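Local coordinates for periplasmic binding protein (Sulfurospirillum deleyianum, PDB 4PAG) that probably captures a small solute in the periplasm and delivers it to an ABC transporter, and holds a histidine in this crystal, at residues R170-G181 and D226-F237; Y259-T269 and G280-L288. One frame throughout, in Å; residues are numbered along the deposited sequence.

Contact 1. Residues R170-G181 and D226-F237. With HIS (histidine), chain E.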
# COMPACT_ATOMS: atom_id res chain seq x y z
N ARG A 170 14.24 19.35 -3.13
CA ARG A 170 13.46 18.20 -2.66
C ARG A 170 13.79 17.88 -1.21
O ARG A 170 14.96 17.84 -0.82
CB ARG A 170 13.71 16.96 -3.53
CG ARG A 170 13.33 17.13 -5.00
CD ARG A 170 11.85 16.96 -5.20
NE ARG A 170 11.40 17.27 -6.56
CZ ARG A 170 11.14 16.37 -7.51
NH1 ARG A 170 11.29 15.07 -7.30
NH2 ARG A 170 10.71 16.78 -8.70
N THR A 171 12.76 17.64 -0.41
CA THR A 171 12.91 17.42 1.03
C THR A 171 13.59 16.08 1.32
O THR A 171 13.12 15.04 0.87
CB THR A 171 11.53 17.46 1.71
OG1 THR A 171 10.91 18.72 1.44
CG2 THR A 171 11.61 17.25 3.22
N LYS A 172 14.69 16.10 2.08
CA LYS A 172 15.34 14.87 2.51
C LYS A 172 14.47 14.15 3.55
O LYS A 172 14.05 14.75 4.54
CB LYS A 172 16.72 15.14 3.08
CG LYS A 172 17.72 15.67 2.05
CD LYS A 172 18.92 16.32 2.71
CE LYS A 172 19.79 15.32 3.46
NZ LYS A 172 20.77 16.00 4.35
N VAL A 173 14.21 12.87 3.31
CA VAL A 173 13.35 12.09 4.19
C VAL A 173 13.99 10.73 4.54
O VAL A 173 14.59 10.07 3.69
CB VAL A 173 11.92 11.93 3.59
CG1 VAL A 173 11.94 11.32 2.20
CG2 VAL A 173 11.02 11.11 4.50
N TYR A 174 13.86 10.36 5.81
CA TYR A 174 14.27 9.06 6.31
C TYR A 174 13.03 8.28 6.68
O TYR A 174 12.18 8.75 7.43
CB TYR A 174 15.18 9.21 7.53
CG TYR A 174 15.57 7.89 8.15
CD1 TYR A 174 16.36 6.98 7.45
CD2 TYR A 174 15.14 7.53 9.42
CE1 TYR A 174 16.71 5.77 7.99
CE2 TYR A 174 15.48 6.30 9.98
CZ TYR A 174 16.27 5.43 9.26
OH TYR A 174 16.64 4.22 9.78
N TYR A 175 12.91 7.07 6.13
CA TYR A 175 11.80 6.18 6.44
C TYR A 175 12.23 5.26 7.58
O TYR A 175 13.05 4.37 7.39
CB TYR A 175 11.43 5.37 5.19
CG TYR A 175 10.26 4.43 5.32
CD1 TYR A 175 9.20 4.68 6.19
CD2 TYR A 175 10.21 3.27 4.55
CE1 TYR A 175 8.12 3.81 6.29
CE2 TYR A 175 9.14 2.40 4.64
CZ TYR A 175 8.10 2.66 5.51
OH TYR A 175 7.06 1.76 5.59
N ALA A 176 11.70 5.51 8.77
CA ALA A 176 12.15 4.80 9.97
C ALA A 176 11.26 3.61 10.24
O ALA A 176 10.10 3.77 10.58
CB ALA A 176 12.17 5.73 11.17
N GLU A 177 11.82 2.42 10.08
CA GLU A 177 11.07 1.19 10.29
C GLU A 177 11.61 0.45 11.50
O GLU A 177 12.69 0.77 12.01
CB GLU A 177 11.18 0.32 9.04
CG GLU A 177 10.51 0.92 7.82
CD GLU A 177 10.65 0.03 6.61
OE1 GLU A 177 11.81 -0.10 6.14
OE2 GLU A 177 9.63 -0.55 6.16
N GLY A 178 10.82 -0.51 11.98
CA GLY A 178 11.17 -1.30 13.15
C GLY A 178 10.96 -0.57 14.46
O GLY A 178 10.69 0.63 14.50
N ASP A 179 11.10 -1.31 15.55
CA ASP A 179 10.83 -0.78 16.88
C ASP A 179 11.84 0.25 17.33
O ASP A 179 11.57 1.01 18.24
CB ASP A 179 10.77 -1.92 17.89
CG ASP A 179 9.61 -2.88 17.63
OD1 ASP A 179 8.57 -2.42 17.09
OD2 ASP A 179 9.75 -4.08 17.96
N PHE A 180 13.00 0.29 16.69
CA PHE A 180 14.08 1.16 17.13
C PHE A 180 14.48 2.17 16.06
O PHE A 180 15.46 2.89 16.24
CB PHE A 180 15.28 0.32 17.56
CG PHE A 180 14.93 -0.79 18.53
CD1 PHE A 180 14.85 -0.54 19.89
CD2 PHE A 180 14.66 -2.07 18.07
CE1 PHE A 180 14.53 -1.55 20.78
CE2 PHE A 180 14.33 -3.09 18.95
CZ PHE A 180 14.26 -2.83 20.31
N GLY A 181 13.72 2.22 14.97
CA GLY A 181 13.98 3.16 13.89
C GLY A 181 15.22 2.86 13.07
O GLY A 181 15.63 3.69 12.26
N ASP A 226 21.09 13.25 8.07
CA ASP A 226 20.52 14.56 8.40
C ASP A 226 19.16 14.79 7.70
O ASP A 226 18.98 15.78 6.97
CB ASP A 226 21.54 15.66 8.02
CG ASP A 226 21.10 17.06 8.45
OD1 ASP A 226 20.38 17.19 9.46
OD2 ASP A 226 21.49 18.04 7.78
N PRO A 227 18.19 13.89 7.92
CA PRO A 227 16.92 14.09 7.21
C PRO A 227 16.18 15.33 7.70
O PRO A 227 16.34 15.74 8.86
CB PRO A 227 16.13 12.83 7.54
CG PRO A 227 16.65 12.41 8.88
CD PRO A 227 18.13 12.72 8.82
N GLU A 228 15.40 15.94 6.82
CA GLU A 228 14.55 17.07 7.18
C GLU A 228 13.23 16.59 7.76
O GLU A 228 12.67 17.23 8.65
CB GLU A 228 14.32 17.97 5.97
CG GLU A 228 15.60 18.56 5.42
CD GLU A 228 15.42 19.16 4.04
OE1 GLU A 228 14.93 20.31 3.96
OE2 GLU A 228 15.77 18.50 3.04
N VAL A 229 12.73 15.47 7.24
CA VAL A 229 11.51 14.84 7.73
C VAL A 229 11.76 13.36 7.99
O VAL A 229 12.48 12.69 7.25
CB VAL A 229 10.36 15.01 6.72
CG1 VAL A 229 9.15 14.17 7.12
CG2 VAL A 229 9.93 16.47 6.60
N ILE A 230 11.15 12.85 9.06
CA ILE A 230 11.20 11.42 9.35
C ILE A 230 9.78 10.86 9.34
O ILE A 230 8.89 11.35 10.02
CB ILE A 230 11.89 11.12 10.69
CG1 ILE A 230 13.37 11.54 10.64
CG2 ILE A 230 11.76 9.63 11.01
CD1 ILE A 230 14.07 11.56 11.99
N ILE A 231 9.58 9.82 8.52
CA ILE A 231 8.32 9.11 8.45
C ILE A 231 8.49 7.79 9.18
O ILE A 231 9.38 7.01 8.85
CB ILE A 231 7.91 8.86 6.99
CG1 ILE A 231 7.77 10.18 6.21
CG2 ILE A 231 6.60 8.07 6.91
CD1 ILE A 231 6.73 11.15 6.75
N VAL A 232 7.61 7.54 10.16
CA VAL A 232 7.74 6.45 11.11
C VAL A 232 6.60 5.44 10.97
O VAL A 232 5.42 5.81 10.92
CB VAL A 232 7.72 7.00 12.56
CG1 VAL A 232 7.74 5.87 13.57
CG2 VAL A 232 8.88 7.97 12.78
N GLN A 233 6.93 4.15 10.94
CA GLN A 233 5.92 3.10 10.81
C GLN A 233 5.44 2.65 12.20
O GLN A 233 4.24 2.54 12.46
CB GLN A 233 6.51 1.95 10.00
CG GLN A 233 5.60 1.14 9.08
CD GLN A 233 4.43 1.89 8.46
OE1 GLN A 233 3.41 2.06 9.11
NE2 GLN A 233 4.53 2.25 7.19
N ASN A 234 6.37 2.42 13.12
CA ASN A 234 6.03 1.77 14.39
C ASN A 234 5.72 2.78 15.51
O ASN A 234 6.53 3.67 15.81
CB ASN A 234 7.13 0.78 14.79
CG ASN A 234 7.18 -0.44 13.86
OD1 ASN A 234 6.63 -0.44 12.76
ND2 ASN A 234 7.85 -1.51 14.32
N PRO A 235 4.54 2.65 16.14
CA PRO A 235 4.19 3.61 17.19
C PRO A 235 5.14 3.60 18.38
O PRO A 235 5.32 4.65 19.00
CB PRO A 235 2.77 3.19 17.61
CG PRO A 235 2.61 1.80 17.13
CD PRO A 235 3.47 1.66 15.91
N THR A 236 5.77 2.46 18.70
CA THR A 236 6.74 2.43 19.82
C THR A 236 7.95 3.32 19.50
O THR A 236 8.46 4.02 20.37
CB THR A 236 7.25 1.01 20.21
OG1 THR A 236 8.15 0.50 19.21
CG2 THR A 236 6.11 0.05 20.41
N PHE A 237 8.41 3.29 18.26
CA PHE A 237 9.51 4.15 17.88
C PHE A 237 9.11 5.63 17.90
O PHE A 237 9.88 6.49 18.33
CB PHE A 237 10.11 3.79 16.53
CG PHE A 237 11.27 4.66 16.19
CD1 PHE A 237 12.39 4.66 17.01
CD2 PHE A 237 11.22 5.54 15.13
CE1 PHE A 237 13.45 5.49 16.75
CE2 PHE A 237 12.28 6.38 14.86
CZ PHE A 237 13.40 6.36 15.68
N HIS E . -1.25 5.92 16.31
CA HIS E . -1.50 5.03 15.15
C HIS E . -0.71 3.73 15.28
O HIS E . 0.30 3.47 14.62
CB HIS E . -1.17 5.73 13.84
CG HIS E . -1.74 7.11 13.73
ND1 HIS E . -1.14 8.11 13.00
CD2 HIS E . -2.85 7.66 14.28
CE1 HIS E . -1.86 9.21 13.08
NE2 HIS E . -2.91 8.97 13.86
OXT HIS E . -1.10 2.91 16.09
O HOH W 1 16.44 20.15 0.73
O HOH W 2 9.29 2.64 13.05
O HOH W 3 8.37 -0.88 10.70

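Contact 2. Residues Y259-T269 and G280-L288. With HIS (histidine), chain E.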
# COMPACT_ATOMS: atom_id res chain seq x y z
N TYR A 259 6.54 11.95 11.69
CA TYR A 259 5.12 11.64 11.52
C TYR A 259 4.87 10.15 11.44
O TYR A 259 5.59 9.42 10.74
CB TYR A 259 4.56 12.34 10.26
CG TYR A 259 4.85 13.84 10.26
CD1 TYR A 259 4.12 14.71 11.05
CD2 TYR A 259 5.90 14.36 9.50
CE1 TYR A 259 4.42 16.07 11.08
CE2 TYR A 259 6.19 15.72 9.51
CZ TYR A 259 5.44 16.57 10.30
OH TYR A 259 5.71 17.91 10.32
N LEU A 260 3.85 9.70 12.16
CA LEU A 260 3.48 8.29 12.24
C LEU A 260 2.49 7.96 11.13
O LEU A 260 1.48 8.62 10.97
CB LEU A 260 2.87 7.99 13.61
CG LEU A 260 2.50 6.56 13.98
CD1 LEU A 260 3.72 5.65 14.01
CD2 LEU A 260 1.77 6.54 15.32
N VAL A 261 2.79 6.94 10.35
CA VAL A 261 1.93 6.56 9.22
C VAL A 261 0.59 6.02 9.74
O VAL A 261 0.58 5.11 10.56
CB VAL A 261 2.60 5.48 8.34
CG1 VAL A 261 1.69 5.04 7.22
CG2 VAL A 261 3.91 5.99 7.76
N PRO A 262 -0.54 6.57 9.27
CA PRO A 262 -1.85 6.01 9.61
C PRO A 262 -2.07 4.60 9.08
O PRO A 262 -1.55 4.22 8.02
CB PRO A 262 -2.84 6.97 8.95
CG PRO A 262 -2.08 8.25 8.80
CD PRO A 262 -0.68 7.82 8.51
N LYS A 263 -2.87 3.84 9.82
CA LYS A 263 -3.02 2.41 9.59
C LYS A 263 -4.46 1.91 9.53
O LYS A 263 -4.67 0.71 9.36
CB LYS A 263 -2.29 1.65 10.71
CG LYS A 263 -0.80 1.90 10.71
CD LYS A 263 -0.12 1.37 11.94
CE LYS A 263 1.37 1.63 11.85
NZ LYS A 263 1.68 3.07 12.05
N SER A 264 -5.43 2.81 9.65
CA SER A 264 -6.83 2.42 9.81
C SER A 264 -7.66 2.66 8.54
O SER A 264 -7.84 3.81 8.13
CB SER A 264 -7.45 3.20 10.97
OG SER A 264 -6.74 2.94 12.18
N PRO A 265 -8.18 1.59 7.92
CA PRO A 265 -8.06 0.17 8.25
C PRO A 265 -6.88 -0.53 7.56
O PRO A 265 -6.51 -1.65 7.94
CB PRO A 265 -9.36 -0.40 7.72
CG PRO A 265 -9.59 0.39 6.47
CD PRO A 265 -9.14 1.79 6.81
N PHE A 266 -6.32 0.11 6.53
CA PHE A 266 -5.16 -0.40 5.82
C PHE A 266 -4.06 0.66 5.91
O PHE A 266 -4.34 1.86 5.92
CB PHE A 266 -5.46 -0.61 4.33
CG PHE A 266 -6.61 -1.54 4.03
CD1 PHE A 266 -6.93 -2.62 4.85
CD2 PHE A 266 -7.33 -1.36 2.85
CE1 PHE A 266 -7.98 -3.48 4.51
CE2 PHE A 266 -8.37 -2.22 2.51
CZ PHE A 266 -8.69 -3.28 3.34
N ASN A 267 -2.81 0.21 5.95
CA ASN A 267 -1.67 1.13 6.03
C ASN A 267 -1.62 2.08 4.83
O ASN A 267 -1.81 1.65 3.68
CB ASN A 267 -0.39 0.31 6.10
CG ASN A 267 0.79 1.11 6.64
OD1 ASN A 267 1.35 1.97 5.94
ND2 ASN A 267 1.18 0.81 7.87
N TRP A 268 -1.38 3.36 5.10
CA TRP A 268 -1.38 4.38 4.06
C TRP A 268 -0.17 4.32 3.12
O TRP A 268 -0.24 4.86 2.03
CB TRP A 268 -1.49 5.80 4.66
CG TRP A 268 -2.86 6.17 5.14
CD1 TRP A 268 -3.89 5.31 5.44
CD2 TRP A 268 -3.35 7.49 5.41
NE1 TRP A 268 -4.98 6.02 5.85
CE2 TRP A 268 -4.68 7.36 5.85
CE3 TRP A 268 -2.79 8.77 5.31
CZ2 TRP A 268 -5.47 8.46 6.19
CZ3 TRP A 268 -3.57 9.85 5.66
CH2 TRP A 268 -4.89 9.69 6.09
N THR A 269 0.93 3.68 3.53
CA THR A 269 2.15 3.70 2.69
C THR A 269 2.87 2.37 2.42
O THR A 269 3.59 2.28 1.42
CB THR A 269 3.19 4.73 3.22
OG1 THR A 269 3.85 4.22 4.39
CG2 THR A 269 2.53 6.05 3.55
N GLY A 280 -2.10 8.14 0.57
CA GLY A 280 -0.89 8.17 1.39
C GLY A 280 0.22 9.03 0.83
O GLY A 280 0.93 9.69 1.58
N ALA A 281 0.40 9.02 -0.49
CA ALA A 281 1.43 9.86 -1.12
C ALA A 281 1.09 11.34 -0.98
O ALA A 281 1.99 12.17 -0.83
CB ALA A 281 1.63 9.47 -2.57
N HIS A 282 -0.19 11.68 -1.02
CA HIS A 282 -0.61 13.06 -0.74
C HIS A 282 -0.32 13.45 0.71
O HIS A 282 0.19 14.54 0.98
CB HIS A 282 -2.09 13.27 -1.05
CG HIS A 282 -2.35 13.62 -2.48
ND1 HIS A 282 -2.24 14.90 -2.96
CD2 HIS A 282 -2.70 12.85 -3.54
CE1 HIS A 282 -2.51 14.91 -4.26
NE2 HIS A 282 -2.79 13.68 -4.63
N TRP A 283 -0.65 12.56 1.63
CA TRP A 283 -0.33 12.77 3.04
C TRP A 283 1.17 13.01 3.23
O TRP A 283 1.57 13.97 3.90
CB TRP A 283 -0.81 11.59 3.88
CG TRP A 283 -0.38 11.67 5.31
CD1 TRP A 283 -0.93 12.44 6.29
CD2 TRP A 283 0.69 10.95 5.92
NE1 TRP A 283 -0.27 12.24 7.47
CE2 TRP A 283 0.74 11.34 7.27
CE3 TRP A 283 1.63 10.02 5.46
CZ2 TRP A 283 1.67 10.83 8.17
CZ3 TRP A 283 2.57 9.52 6.35
CH2 TRP A 283 2.57 9.93 7.69
N ILE A 284 1.99 12.15 2.63
CA ILE A 284 3.45 12.36 2.64
C ILE A 284 3.85 13.73 2.06
O ILE A 284 4.67 14.45 2.65
CB ILE A 284 4.21 11.24 1.88
CG1 ILE A 284 4.11 9.91 2.63
CG2 ILE A 284 5.67 11.59 1.71
CD1 ILE A 284 4.47 8.71 1.77
N ALA A 285 3.30 14.09 0.90
CA ALA A 285 3.61 15.38 0.28
C ALA A 285 3.28 16.56 1.20
O ALA A 285 4.05 17.53 1.29
CB ALA A 285 2.87 15.53 -1.05
N SER A 286 2.16 16.45 1.90
CA SER A 286 1.73 17.48 2.86
C SER A 286 2.73 17.64 4.00
O SER A 286 2.90 18.74 4.52
CB SER A 286 0.33 17.17 3.42
OG SER A 286 0.36 16.16 4.42
N LYS A 287 3.40 16.56 4.38
CA LYS A 287 4.42 16.61 5.42
C LYS A 287 5.78 17.06 4.89
O LYS A 287 6.51 17.75 5.59
CB LYS A 287 4.55 15.24 6.11
CG LYS A 287 3.27 14.74 6.78
CD LYS A 287 2.67 15.75 7.75
CE LYS A 287 1.46 15.17 8.46
NZ LYS A 287 0.61 16.25 9.02
N LEU A 288 6.13 16.68 3.66
CA LEU A 288 7.40 17.10 3.05
C LEU A 288 7.41 18.59 2.64
O LEU A 288 8.46 19.23 2.66
CB LEU A 288 7.70 16.24 1.82
CG LEU A 288 7.86 14.73 2.01
CD1 LEU A 288 8.17 14.08 0.66
CD2 LEU A 288 8.94 14.39 3.02
N HIS E . -1.25 5.92 16.31
CA HIS E . -1.50 5.03 15.15
C HIS E . -0.71 3.73 15.28
O HIS E . 0.30 3.47 14.62
CB HIS E . -1.17 5.73 13.84
CG HIS E . -1.74 7.11 13.73
ND1 HIS E . -1.14 8.11 13.00
CD2 HIS E . -2.85 7.66 14.28
CE1 HIS E . -1.86 9.21 13.08
NE2 HIS E . -2.91 8.97 13.86
OXT HIS E . -1.10 2.91 16.09
O HOH W 4 6.55 18.92 8.10

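Contact 1. Residues R170-G181 and D226-F237
Gly181 CA sits over the centre of the Phe237 ring, 3.5 Å from its centroid, in a CH-pi contact. CG of Phe237 stands opposite the backbone N (chi1 -178°), which carries the ring under the turn from Gly178 to Gly181. CE2 of the same ring reaches Ala176 CB at 3.7 Å. An alanine in place of Phe237 would probably leave a gap beneath Gly181 and Ala176 and set the turn free to shift. Within this turn Asp179 OD1 takes an N-H of Asn234 ND2 at 3.0 Å. The donor lies above the carboxylate plane, and amide and carboxylate are turned 52° apart. Asp179 OD1 also forms a salt bridge with Lys52. From strand 172-176, Tyr174 OH donates to Gly181 O at 2.7 Å, tying the end of the turn back to the strand.

On the other face of the sheet, Tyr175 points its hydroxyl at Gln233. NE2 of Gln233 donates to Tyr175 OH at 3.0 Å, almost straight and in the amide plane, with ring and amide nearly perpendicular. Asp270 also bonds this hydroxyl, and Asn267 bonds Gln233 OE1, so both groups are fixed in rotation. Val173 CG2 packs on Ile231 CG1 at 3.8 Å on this face.

At the start of the strands, Glu228 OE2 takes the backbone N-H of Lys172 at 2.8 Å. Lys172 O in turn accepts from the backbone N of both Glu228 and Val229. The lysine chain bends at chi3 (67°), bringing NZ to the carbonyls of Asp226 and Tyr225. Strands 172-176 and 229-232 run parallel, their axes 4.8 Å apart at the closest. They are the two inner strands of a four-stranded parallel sheet with flanking helices, as in the alpha/beta lobes of periplasmic binding proteins.

Contact 2. Residues Y259-T269 and G280-L288
Lys287 lays its aliphatic chain over one face of the Tyr259 ring, with CD 3.6 Å from the centroid in a CH-pi contact. The chain bends at chi2 (-53°), so that CB, CG, CD and CE all touch the ring. A water joins Tyr259 OH to Lys287 O.

One turn earlier in the helix, Trp283 is the main side chain of the contact. Its CG lies anti to the backbone N (chi1 173°), which sends the indole out toward 259-269. Pro262 CD covers the six-membered ring from one face, 3.9 Å from its centroid. Trp268 turns its edge to the five-membered ring in a T-shaped stack with planes at 86°. Its CZ3 comes within 3.7 Å of Trp283 CG, while its NE1 is bonded to Tyr305. Thr269 CG2 meets Ile284 CD1. Gly280 CA comes to 3.4 Å from Trp268 O in a CA-H...O contact; this buried oxygen has no hydrogen-bond partner in the model.

Lys263 NZ bonds the bound histidine O at 2.9 Å, and Leu260 O accepts a weak hydrogen bond from ND1 of the histidine. With Val261, they place this strand end and loop, packed on a helix, at the ligand site of a periplasmic binding protein.

The two contacts follow one another along the chain, contact 1 before contact 2, with centres about 12 Å apart. They lie on the same side of the chain's centre. Strands 229-232 and 258-260 are neighbours in one parallel sheet, so contact 1 forms its middle and contact 2 joins its edge to helix 277-288. That helix also reaches back to contact 1, where Leu288 O bonds Thr171 OG1. Gln233 O bonds Lys263 NZ, and Ile231 packs on Val261. Both contacts touch the bound histidine, Pro235 from contact 1 and Leu260, Val261 and Lys263 from contact 2. The ligand therefore sits at the C-terminal ends of adjacent strands.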